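DUTPase (PDB 4GV8) probably hydrolyses dUTP to dUMP and pyrophosphate, as a jelly-roll trimer with a second, moonlighting role in a staphylococcal phage. Local coordinates at residues B[72-76]-B[90-96]; B[14-18]-B[28-32]. All blocks are in the same frame, centred on the assembly; numbering follows the deposited sequence.

Contact 1 of 2, residues B[72-76]-B[90-96]. With MG (magnesium ion), chain H.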
ATOM      1  N   HIS B  72      13.842  -4.859   3.880  1.00 39.15           N
ATOM      2  CA  HIS B  72      12.711  -4.837   4.829  1.00 39.58           C
ATOM      3  C   HIS B  72      12.105  -3.505   4.996  1.00 38.16           C
ATOM      4  O   HIS B  72      11.263  -3.318   5.898  1.00 40.68           O
ATOM      5  CB  HIS B  72      13.215  -5.343   6.177  1.00 41.61           C
ATOM      6  CG  HIS B  72      13.520  -6.797   6.150  1.00 40.22           C
ATOM      7  ND1 HIS B  72      12.547  -7.734   6.007  1.00 41.92           N
ATOM      8  CD2 HIS B  72      14.740  -7.478   6.185  1.00 51.73           C
ATOM      9  CE1 HIS B  72      13.113  -8.943   6.026  1.00 48.77           C
ATOM     10  NE2 HIS B  72      14.463  -8.788   6.121  1.00 46.06           N
ATOM     11  N   LEU B  73      12.555  -2.553   4.174  1.00 38.42           N
ATOM     12  CA  LEU B  73      12.098  -1.174   4.261  1.00 37.68           C
ATOM     13  C   LEU B  73      10.766  -1.026   3.554  1.00 36.96           C
ATOM     14  O   LEU B  73      10.695  -1.157   2.326  1.00 38.90           O
ATOM     15  CB  LEU B  73      13.126  -0.253   3.669  1.00 39.75           C
ATOM     16  CG  LEU B  73      14.481  -0.165   4.375  1.00 40.59           C
ATOM     17  CD1 LEU B  73      15.367   0.734   3.519  1.00 35.97           C
ATOM     18  CD2 LEU B  73      14.383   0.340   5.829  1.00 37.14           C
ATOM     19  N   VAL B  74       9.719  -0.802   4.359  1.00 39.26           N
ATOM     20  CA  VAL B  74       8.320  -0.732   3.918  1.00 36.48           C
ATOM     21  C   VAL B  74       7.928   0.743   4.015  1.00 36.40           C
ATOM     22  O   VAL B  74       7.937   1.351   5.088  1.00 39.53           O
ATOM     23  CB  VAL B  74       7.344  -1.593   4.793  1.00 40.12           C
ATOM     24  CG1 VAL B  74       5.878  -1.485   4.318  1.00 33.91           C
ATOM     25  CG2 VAL B  74       7.766  -3.068   4.857  1.00 35.10           C
ATOM     26  N   ILE B  75       7.554   1.308   2.871  1.00 37.52           N
ATOM     27  CA  ILE B  75       7.022   2.618   2.775  1.00 36.83           C
ATOM     28  C   ILE B  75       5.495   2.540   2.614  1.00 38.87           C
ATOM     29  O   ILE B  75       4.995   1.907   1.658  1.00 37.91           O
ATOM     30  CB  ILE B  75       7.651   3.426   1.582  1.00 37.01           C
ATOM     31  CG1 ILE B  75       9.184   3.589   1.810  1.00 38.54           C
ATOM     32  CG2 ILE B  75       6.882   4.752   1.336  1.00 30.60           C
ATOM     33  CD1 ILE B  75       9.978   4.047   0.592  1.00 38.47           C
ATOM     34  N   GLU B  76       4.790   3.237   3.515  1.00 38.55           N
ATOM     35  CA  GLU B  76       3.358   3.438   3.393  1.00 40.84           C
ATOM     36  C   GLU B  76       3.162   4.580   2.409  1.00 41.11           C
ATOM     37  O   GLU B  76       3.600   5.728   2.636  1.00 42.79           O
ATOM     38  CB  GLU B  76       2.720   3.776   4.732  1.00 39.55           C
ATOM     39  CG  GLU B  76       1.221   4.074   4.573  1.00 41.56           C
ATOM     40  CD  GLU B  76       0.373   2.816   4.325  1.00 44.69           C
ATOM     41  OE1 GLU B  76      -0.857   2.942   4.259  1.00 45.52           O
ATOM     42  OE2 GLU B  76       0.916   1.691   4.208  1.00 41.92           O
ATOM     43  N   ILE B  90       8.708  10.743   3.783  1.00 44.17           N
ATOM     44  CA  ILE B  90       8.612   9.323   3.448  1.00 42.74           C
ATOM     45  C   ILE B  90       8.393   8.457   4.734  1.00 42.34           C
ATOM     46  O   ILE B  90       9.279   8.343   5.596  1.00 42.56           O
ATOM     47  CB  ILE B  90       9.874   8.850   2.697  1.00 39.79           C
ATOM     48  CG1 ILE B  90      10.001   9.542   1.308  1.00 43.60           C
ATOM     49  CG2 ILE B  90       9.855   7.322   2.507  1.00 41.52           C
ATOM     50  CD1 ILE B  90      11.368   9.421   0.613  1.00 37.82           C
ATOM     51  N   ASN B  91       7.196   7.882   4.816  1.00 39.59           N
ATOM     52  CA  ASN B  91       6.661   7.127   5.938  1.00 40.94           C
ATOM     53  C   ASN B  91       7.137   5.664   5.863  1.00 38.32           C
ATOM     54  O   ASN B  91       6.565   4.865   5.117  1.00 40.82           O
ATOM     55  CB  ASN B  91       5.129   7.216   5.835  1.00 45.74           C
ATOM     56  CG  ASN B  91       4.381   6.777   7.095  1.00 44.17           C
ATOM     57  OD1 ASN B  91       4.961   6.281   8.070  1.00 44.31           O
ATOM     58  ND2 ASN B  91       3.050   6.962   7.064  1.00 45.96           N
ATOM     59  N   ILE B  92       8.161   5.334   6.663  1.00 38.18           N
ATOM     60  CA  ILE B  92       8.975   4.091   6.564  1.00 38.59           C
ATOM     61  C   ILE B  92       8.991   3.308   7.871  1.00 37.67           C
ATOM     62  O   ILE B  92       8.799   3.885   8.932  1.00 42.16           O
ATOM     63  CB  ILE B  92      10.386   4.408   6.022  1.00 43.16           C
ATOM     64  CG1 ILE B  92      10.938   3.252   5.202  1.00 43.58           C
ATOM     65  CG2 ILE B  92      11.389   4.871   7.092  1.00 41.73           C
ATOM     66  CD1 ILE B  92      12.063   3.717   4.314  1.00 39.88           C
ATOM     67  N   LYS B  93       9.082   1.974   7.753  1.00 37.39           N
ATOM     68  CA  LYS B  93       9.298   1.029   8.828  1.00 36.31           C
ATOM     69  C   LYS B  93      10.359   0.017   8.340  1.00 37.81           C
ATOM     70  O   LYS B  93      10.342  -0.416   7.172  1.00 37.30           O
ATOM     71  CB  LYS B  93       8.014   0.265   9.164  1.00 36.61           C
ATOM     72  CG  LYS B  93       8.241  -0.817  10.211  1.00 35.16           C
ATOM     73  CD  LYS B  93       6.952  -1.405  10.710  1.00 36.84           C
ATOM     74  CE  LYS B  93       7.211  -2.441  11.792  1.00 37.71           C
ATOM     75  NZ  LYS B  93       6.048  -3.293  12.171  1.00 34.46           N
ATOM     76  N   ASN B  94      11.274  -0.369   9.217  1.00 40.18           N
ATOM     77  CA  ASN B  94      12.058  -1.574   8.990  1.00 39.74           C
ATOM     78  C   ASN B  94      11.243  -2.706   9.572  1.00 42.63           C
ATOM     79  O   ASN B  94      11.157  -2.826  10.815  1.00 43.30           O
ATOM     80  CB  ASN B  94      13.429  -1.436   9.654  1.00 40.54           C
ATOM     81  CG  ASN B  94      14.327  -2.639   9.423  1.00 38.83           C
ATOM     82  OD1 ASN B  94      13.855  -3.645   8.931  1.00 36.91           O
ATOM     83  ND2 ASN B  94      15.615  -2.565   9.891  1.00 36.71           N
ATOM     84  N   ASP B  95      10.603  -3.504   8.698  1.00 38.62           N
ATOM     85  CA  ASP B  95       9.746  -4.613   9.162  1.00 39.51           C
ATOM     86  C   ASP B  95      10.486  -5.977   9.377  1.00 40.30           C
ATOM     87  O   ASP B  95       9.839  -7.040   9.563  1.00 37.38           O
ATOM     88  CB  ASP B  95       8.509  -4.814   8.271  1.00 37.29           C
ATOM     89  CG  ASP B  95       7.418  -5.499   9.019  1.00 41.68           C
ATOM     90  OD1 ASP B  95       7.392  -5.314  10.265  1.00 42.34           O
ATOM     91  OD2 ASP B  95       6.615  -6.228   8.439  1.00 37.77           O
ATOM     92  N   ALA B  96      11.826  -5.950   9.379  1.00 41.16           N
ATOM     93  CA  ALA B  96      12.602  -7.129   9.831  1.00 42.23           C
ATOM     94  C   ALA B  96      12.311  -7.380  11.302  1.00 42.69           C
ATOM     95  O   ALA B  96      11.979  -6.447  12.071  1.00 41.51           O
ATOM     96  CB  ALA B  96      14.111  -6.985   9.591  1.00 39.34           C
TER
HETATM   97 MG    MG H 203       5.446  -7.156  10.393  1.00 25.77          MG
HETATM   98  O   HOH W   1       5.402   7.945   2.509  1.00 34.85           O
HETATM   99  O   HOH W   2       2.127   7.486   4.402  1.00 40.57           O
HETATM  100  O   HOH W   3       7.628  -8.116  10.814  1.00 37.68           O
HETATM  101  O   HOH W   4       5.884  -6.543  12.775  1.00 38.07           O
HETATM  102  O   HOH W   5       4.778  -9.364  11.502  1.00 37.03           O

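Contact 2 of 2, residues B[14-18]-B[28-32]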
ATOM      1  N   ALA B  14      18.633  18.742  -0.340  1.00 54.03           N
ATOM      2  CA  ALA B  14      17.522  18.379  -1.249  1.00 56.36           C
ATOM      3  C   ALA B  14      17.993  18.172  -2.683  1.00 58.37           C
ATOM      4  O   ALA B  14      19.043  18.626  -3.103  1.00 58.07           O
ATOM      5  CB  ALA B  14      16.413  19.414  -1.206  1.00 50.19           C
ATOM      6  N   ARG B  15      17.198  17.449  -3.442  1.00 60.12           N
ATOM      7  CA  ARG B  15      17.568  17.181  -4.805  1.00 57.39           C
ATOM      8  C   ARG B  15      16.322  17.125  -5.613  1.00 57.48           C
ATOM      9  O   ARG B  15      15.334  16.506  -5.185  1.00 51.93           O
ATOM     10  CB  ARG B  15      18.263  15.846  -4.935  1.00 56.22           C
ATOM     11  CG  ARG B  15      18.663  15.588  -6.373  1.00 62.28           C
ATOM     12  CD  ARG B  15      19.504  14.346  -6.470  1.00 66.33           C
ATOM     13  NE  ARG B  15      19.626  13.940  -7.862  1.00 69.98           N
ATOM     14  CZ  ARG B  15      20.358  12.907  -8.280  1.00 72.87           C
ATOM     15  NH1 ARG B  15      21.055  12.158  -7.415  1.00 72.41           N
ATOM     16  NH2 ARG B  15      20.387  12.618  -9.575  1.00 71.04           N
ATOM     17  N   MET B  16      16.377  17.756  -6.779  1.00 54.05           N
ATOM     18  CA  MET B  16      15.257  17.760  -7.700  1.00 59.42           C
ATOM     19  C   MET B  16      14.826  16.312  -7.952  1.00 54.25           C
ATOM     20  O   MET B  16      15.661  15.468  -8.296  1.00 53.83           O
ATOM     21  CB  MET B  16      15.651  18.451  -9.041  1.00 60.13           C
ATOM     22  CG  MET B  16      15.441  19.951  -9.026  1.00 64.79           C
ATOM     23  SD  MET B  16      13.785  20.539  -8.576  1.00 65.17           S
ATOM     24  CE  MET B  16      12.961  20.490 -10.174  1.00 60.17           C
ATOM     25  N   PRO B  17      13.537  16.003  -7.733  1.00 57.00           N
ATOM     26  CA  PRO B  17      13.056  14.691  -8.195  1.00 54.78           C
ATOM     27  C   PRO B  17      13.372  14.429  -9.675  1.00 59.34           C
ATOM     28  O   PRO B  17      13.665  15.343 -10.436  1.00 59.47           O
ATOM     29  CB  PRO B  17      11.555  14.786  -8.009  1.00 51.11           C
ATOM     30  CG  PRO B  17      11.393  15.770  -6.899  1.00 55.02           C
ATOM     31  CD  PRO B  17      12.457  16.799  -7.115  1.00 53.58           C
ATOM     32  N   GLU B  18      13.290  13.172 -10.069  1.00 67.23           N
ATOM     33  CA  GLU B  18      13.901  12.722 -11.318  1.00 70.36           C
ATOM     34  C   GLU B  18      13.120  11.577 -11.931  1.00 62.01           C
ATOM     35  O   GLU B  18      12.911  10.548 -11.289  1.00 57.99           O
ATOM     36  CB  GLU B  18      15.290  12.207 -10.978  1.00 73.93           C
ATOM     37  CG  GLU B  18      16.380  12.513 -11.968  1.00 81.56           C
ATOM     38  CD  GLU B  18      17.676  11.867 -11.520  1.00 89.70           C
ATOM     39  OE1 GLU B  18      17.631  10.739 -10.954  1.00 79.77           O
ATOM     40  OE2 GLU B  18      18.736  12.492 -11.721  1.00100.92           O
ATOM     41  N   ASP B  28      11.382   9.973  -9.191  1.00 45.56           N
ATOM     42  CA  ASP B  28      12.149   9.432  -8.105  1.00 44.76           C
ATOM     43  C   ASP B  28      12.509  10.524  -7.126  1.00 43.25           C
ATOM     44  O   ASP B  28      12.813  11.650  -7.480  1.00 43.38           O
ATOM     45  CB  ASP B  28      13.362   8.685  -8.627  1.00 50.69           C
ATOM     46  CG  ASP B  28      12.988   7.354  -9.273  1.00 48.57           C
ATOM     47  OD1 ASP B  28      12.095   6.622  -8.747  1.00 53.22           O
ATOM     48  OD2 ASP B  28      13.625   7.020 -10.279  1.00 51.09           O
ATOM     49  N   ILE B  29      12.389  10.160  -5.863  1.00 44.16           N
ATOM     50  CA  ILE B  29      12.478  11.073  -4.751  1.00 44.40           C
ATOM     51  C   ILE B  29      13.662  10.611  -3.891  1.00 46.75           C
ATOM     52  O   ILE B  29      13.813   9.402  -3.632  1.00 42.11           O
ATOM     53  CB  ILE B  29      11.186  11.040  -3.903  1.00 44.69           C
ATOM     54  CG1 ILE B  29       9.977  11.502  -4.701  1.00 50.22           C
ATOM     55  CG2 ILE B  29      11.344  11.914  -2.683  1.00 48.61           C
ATOM     56  CD1 ILE B  29       9.920  13.028  -4.866  1.00 48.43           C
ATOM     57  N   PHE B  30      14.444  11.594  -3.410  1.00 45.05           N
ATOM     58  CA  PHE B  30      15.697  11.349  -2.692  1.00 43.69           C
ATOM     59  C   PHE B  30      15.614  11.746  -1.238  1.00 44.66           C
ATOM     60  O   PHE B  30      14.976  12.728  -0.891  1.00 43.35           O
ATOM     61  CB  PHE B  30      16.884  12.067  -3.367  1.00 45.89           C
ATOM     62  CG  PHE B  30      17.030  11.762  -4.829  1.00 43.53           C
ATOM     63  CD1 PHE B  30      17.897  10.784  -5.259  1.00 45.97           C
ATOM     64  CD2 PHE B  30      16.295  12.472  -5.771  1.00 46.18           C
ATOM     65  CE1 PHE B  30      18.023  10.487  -6.589  1.00 47.98           C
ATOM     66  CE2 PHE B  30      16.399  12.168  -7.119  1.00 45.74           C
ATOM     67  CZ  PHE B  30      17.256  11.174  -7.530  1.00 47.74           C
ATOM     68  N   SER B  31      16.289  10.972  -0.391  1.00 48.34           N
ATOM     69  CA  SER B  31      16.392  11.291   1.019  1.00 48.90           C
ATOM     70  C   SER B  31      17.267  12.551   1.234  1.00 48.34           C
ATOM     71  O   SER B  31      18.310  12.681   0.626  1.00 46.55           O
ATOM     72  CB  SER B  31      16.991  10.112   1.799  1.00 47.75           C
ATOM     73  OG  SER B  31      17.034  10.412   3.178  1.00 45.44           O
ATOM     74  N   ALA B  32      16.804  13.461   2.089  1.00 46.98           N
ATOM     75  CA  ALA B  32      17.592  14.580   2.541  1.00 51.21           C
ATOM     76  C   ALA B  32      18.249  14.248   3.880  1.00 50.20           C
ATOM     77  O   ALA B  32      18.854  15.131   4.469  1.00 52.80           O
ATOM     78  CB  ALA B  32      16.717  15.813   2.700  1.00 50.90           C
TER
HETATM   79  O   HOH W   6      15.584  15.449  -1.808  1.00 42.84           O
HETATM   80  O   HOH W   7      13.972  14.295  -4.001  1.00 46.94           O

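Contact 1 of 2, residues B[72-76]-B[90-96]
Residues 73-75 and 90-94 run antiparallel at 149°, joined by Val74 N to Lys93 O at 2.9 Å, the return bond from Lys93 N to Val74 O, and Glu76 N to Asn91 O, with Asp95 N to His72 O beyond the strand. They form a beta hairpin within the jelly roll of this trimeric dUTPase. Leu73, Ile75 and Ile92 share the buried face, where branched aliphatic chains suit the apolar surroundings: Ile75 and Ile92 touch Leu134, and Leu73 and Ile92 touch Leu37. CG1 of Ile75 stands anti to its carbonyl carbon (chi1 -62°), which brings it within 3.8 Å of Ile92 CD1, while CD1 of Ile75 reaches Ile90 CG2, also at 3.8 Å. Val74 and Lys93 occupy the other face; beyond it Asp95 CB comes alongside Val74 CG2 at 3.9 Å. Past the strand, the Ala96 methyl sits over one face of the His72 ring, 3.6 Å from its centroid, a CH-pi contact that a small residue allows. Asn94 OD1 accepts from Ala96 N in an Asx turn, and Asn94 ND2 is held by Gly124 O and Leu37 O. At the pocket end, where Asn91 touches the bound nucleotide analogue, one water bridges Glu76 O and Asn91 N and a second joins Glu76 O to Asn91 ND2. Lys93 NZ pairs with Asp95 OD1 at 3.1 Å and also with Asp95 of the second subunit, probably offsetting carboxylates that gather from all three subunits around one magnesium ion, which Asp95 OD2 meets at 2.5 Å.

Contact 2 of 2, residues B[14-18]-B[28-32]
Arg15 lays its whole side chain along the ring of Phe30, where the loop 14-18 leads into the edge strand of the jelly-roll sheet beside strand 26-30. With CG anti to the backbone N (chi1 -179°) and the chain extended as far as NE, the arginine can follow the ring from one side to the other. CB begins 4.0 Å from Phe30 CD2, and CG passes over the same CD2-CE2 side. CD then stands over the middle of the face, 3.7 Å from the centroid, in a CH-pi contact. NE comes next to CZ and CE2, after which the guanidinium stacks flat, planes 5° apart, in a cation-pi contact displaced toward Phe30 CZ, with NH1 3.6 Å from Phe30 CE1. At the tip, NH2 makes a salt bridge of 2.7 Å with Glu18 OE2, weak as a hydrogen bond. Glu18 OE1 lies in the ring plane at its edge, 3.5 Å from Phe30 CZ, the carboxylate turned 81° to the ring. In the backbone, Glu18 and Asp28 form an antiparallel hydrogen-bonded pair: Glu18 N reaches a lone pair of Asp28 O at 3.0 Å, while Asp28 N meets Glu18 O from above its carbonyl plane at 2.7 Å. Pro17 CG packs on Ile29 CD1 (3.7 Å). Two waters bridge Arg15 and Phe30 backbones. This pairing sits beside the active site, the Asp28 side chain about 4 Å from a bound magnesium ion. Phe30 thus offers its face to a cation and its C-H edge to an anion, so electrostatics probably favour both approaches.

From the N terminus the chain leaves strand 4-9 and first closes contact 2, where the loop 14-18 meets 28-32 after the nine residues 19-27, which turn the chain from strand 18-19 into strand 26-30. Only later does contact 1 close, across the 13 residues between 72-76 and 90-96, so the two loops follow in series, neither enclosing nor crossing the other. Both belong to one antiparallel sheet: contact 2 at its 18-19 edge, contact 1 between its fifth and sixth strands, with strands 133-141 and 57-63 between them. Their centres are 18 Å apart, yet Ile90 CD1 packs on Ile29 CG2 at 4.1 Å, and both contacts touch the third subunit.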